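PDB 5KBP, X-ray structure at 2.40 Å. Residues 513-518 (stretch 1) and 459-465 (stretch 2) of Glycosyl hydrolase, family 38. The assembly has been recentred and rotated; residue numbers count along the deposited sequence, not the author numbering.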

# COMPACT_ATOMS: atom_id res chain seq x y z
N GLU A 513 10.28 34.61 35.09
CA GLU A 513 11.65 34.54 34.62
C GLU A 513 12.08 33.08 34.47
O GLU A 513 11.96 32.29 35.42
CB GLU A 513 12.58 35.28 35.57
N THR A 514 12.57 32.73 33.29
CA THR A 514 12.99 31.36 33.04
C THR A 514 14.25 31.03 33.83
O THR A 514 15.16 31.86 33.97
CB THR A 514 13.23 31.13 31.55
OG1 THR A 514 13.81 29.84 31.34
CG2 THR A 514 14.15 32.20 30.98
N LYS A 515 14.31 29.81 34.36
CA LYS A 515 15.46 29.33 35.11
C LYS A 515 16.43 28.68 34.14
O LYS A 515 16.16 27.59 33.63
CB LYS A 515 15.02 28.37 36.21
CG LYS A 515 16.15 27.83 37.06
CD LYS A 515 15.61 26.95 38.19
CE LYS A 515 16.72 26.14 38.84
NZ LYS A 515 17.80 27.00 39.39
N ALA A 516 17.54 29.35 33.87
CA ALA A 516 18.49 28.88 32.87
C ALA A 516 19.36 27.76 33.43
O ALA A 516 19.58 27.66 34.64
CB ALA A 516 19.37 30.03 32.38
N PHE A 517 19.86 26.91 32.53
CA PHE A 517 20.79 25.87 32.93
C PHE A 517 22.10 26.49 33.39
O PHE A 517 22.62 27.43 32.78
CB PHE A 517 21.05 24.91 31.76
CG PHE A 517 19.81 24.23 31.24
CD1 PHE A 517 19.19 23.23 31.97
CD2 PHE A 517 19.28 24.58 30.01
CE1 PHE A 517 18.05 22.61 31.49
CE2 PHE A 517 18.15 23.96 29.52
CZ PHE A 517 17.53 22.97 30.26
N GLU A 518 22.64 25.97 34.49
CA GLU A 518 23.89 26.45 35.05
C GLU A 518 25.01 25.45 34.79
O GLU A 518 24.77 24.26 34.59
CB GLU A 518 23.75 26.71 36.56
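Stretch 2 (459-465) KAVASRI

A single carbonyl oxygen carries the polar side of this contact. The backbone O of K515 accepts a hydrogen bond from the backbone N of S463, with 2.8 Å between S463 N and K515 O and an N-H...O angle of 165°, close to linear. The same oxygen lies 3.2 Å from A462 CA, near enough for a CA-H...O contact, bent to 138° at the hydrogen. It also lies 3.1 Å from S463 O. S463 is almost fully extended, so its N and O face the same way, and the O comes near K515 O as well; two acceptors do not bond.

The two segments do not pair as neighbouring strands of a sheet. Stretch 1 is extended, with phi between -66° and -107° and psi between 108° and 156°, but forms no regular helix or strand. Stretch 2 is extended as well: a weakly bonded strand lies at about 460-461, and a second strand includes I465 and continues later in the chain. End to end, CA 514 to 517 and CA 460 to 464 differ in direction by 76°, so stretch 2 crosses stretch 1 steeply. A crossing of this kind brings the backbones together over a short length; the closest register is K515 against A462, whose CA atoms are 4.7 Å apart. Instead of a ladder of hydrogen bonds there is a single one. The contact buries 403 Å² in all, both sides summed.

On one flank of the crossing, the K515 side chain points its CA-to-CB bond toward stretch 2 and stays extended through three t rotamers before turning to p at chi4. Its methylenes lie along the backbone of stretch 2, with K515 CD 3.5 Å from A460 O and K515 CB 3.9 Å from V461 O. K515 CD is also 4.0 Å from A460 CB. Lysine suits this exposed position because its aliphatic stem can cover a neighbour while its ammonium group remains at the far end. The CA-to-CB bond of A460 points toward stretch 1, while that of V461 points away, and V461 O lies by K515 CB.

F517 provides the aromatic surface. Its CA-to-CB bond points sideways, yet with chi1 at m the ring comes nearer to stretch 2. S463 N lies over one face of the ring, and F517 CZ approaches S463 CA to 3.5 Å. The CA-to-CB bond of S463 points away, and the ring packs on its backbone. F517 CD1 meets A462 CB at 3.8 Å, where alanine offers a compact methyl, and F517 CE2 reaches R464 CB at the same distance. The R464 guanidinium is hydrogen-bonded elsewhere in the structure.

T514 closes the contact less comfortably. Its CA-to-CB bond points toward stretch 2, but T514 OG1 is 3.7 Å from S463 O and 3.8 Å from S463 OG, too far for hydrogen bonding, and this buried hydroxyl has no partner in the model.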

# COMPACT_ATOMS: atom_id res chain seq x y z
N LYS A 459 8.40 24.46 42.73
CA LYS A 459 9.81 24.78 42.57
C LYS A 459 10.16 24.88 41.09
O LYS A 459 9.82 24.00 40.30
CB LYS A 459 10.68 23.74 43.26
CG LYS A 459 12.18 23.94 43.08
CD LYS A 459 12.61 25.34 43.48
CE LYS A 459 12.39 25.60 44.96
NZ LYS A 459 12.81 26.98 45.33
N ALA A 460 10.84 25.96 40.72
CA ALA A 460 11.19 26.19 39.33
C ALA A 460 12.18 25.15 38.83
O ALA A 460 13.15 24.82 39.52
CB ALA A 460 11.78 27.59 39.15
N VAL A 461 11.92 24.62 37.64
CA VAL A 461 12.79 23.64 36.99
C VAL A 461 13.58 24.34 35.90
O VAL A 461 13.04 25.16 35.15
CB VAL A 461 11.97 22.47 36.42
CG1 VAL A 461 12.90 21.40 35.84
CG2 VAL A 461 11.08 21.88 37.50
N ALA A 462 14.87 24.03 35.81
CA ALA A 462 15.72 24.63 34.80
C ALA A 462 15.26 24.23 33.40
O ALA A 462 14.95 23.06 33.14
CB ALA A 462 17.18 24.22 35.01
N SER A 463 15.21 25.20 32.50
CA SER A 463 14.73 24.96 31.15
C SER A 463 15.27 26.05 30.22
O SER A 463 16.01 26.95 30.65
CB SER A 463 13.20 24.92 31.10
OG SER A 463 12.65 26.20 31.32
N ARG A 464 14.89 25.96 28.95
CA ARG A 464 15.26 26.94 27.95
C ARG A 464 14.19 26.97 26.87
O ARG A 464 13.78 25.91 26.39
CB ARG A 464 16.63 26.61 27.33
CG ARG A 464 17.08 27.60 26.26
CD ARG A 464 18.45 27.24 25.70
NE ARG A 464 18.41 26.02 24.89
CZ ARG A 464 18.25 26.01 23.57
NH1 ARG A 464 18.13 27.15 22.90
NH2 ARG A 464 18.23 24.85 22.91
N ILE A 465 13.73 28.16 26.51
CA ILE A 465 12.74 28.32 25.46
C ILE A 465 13.44 28.15 24.12
O ILE A 465 14.28 28.97 23.74
CB ILE A 465 12.02 29.67 25.55
CG1 ILE A 465 11.30 29.80 26.89
CG2 ILE A 465 11.05 29.84 24.39
CD1 ILE A 465 10.31 28.69 27.17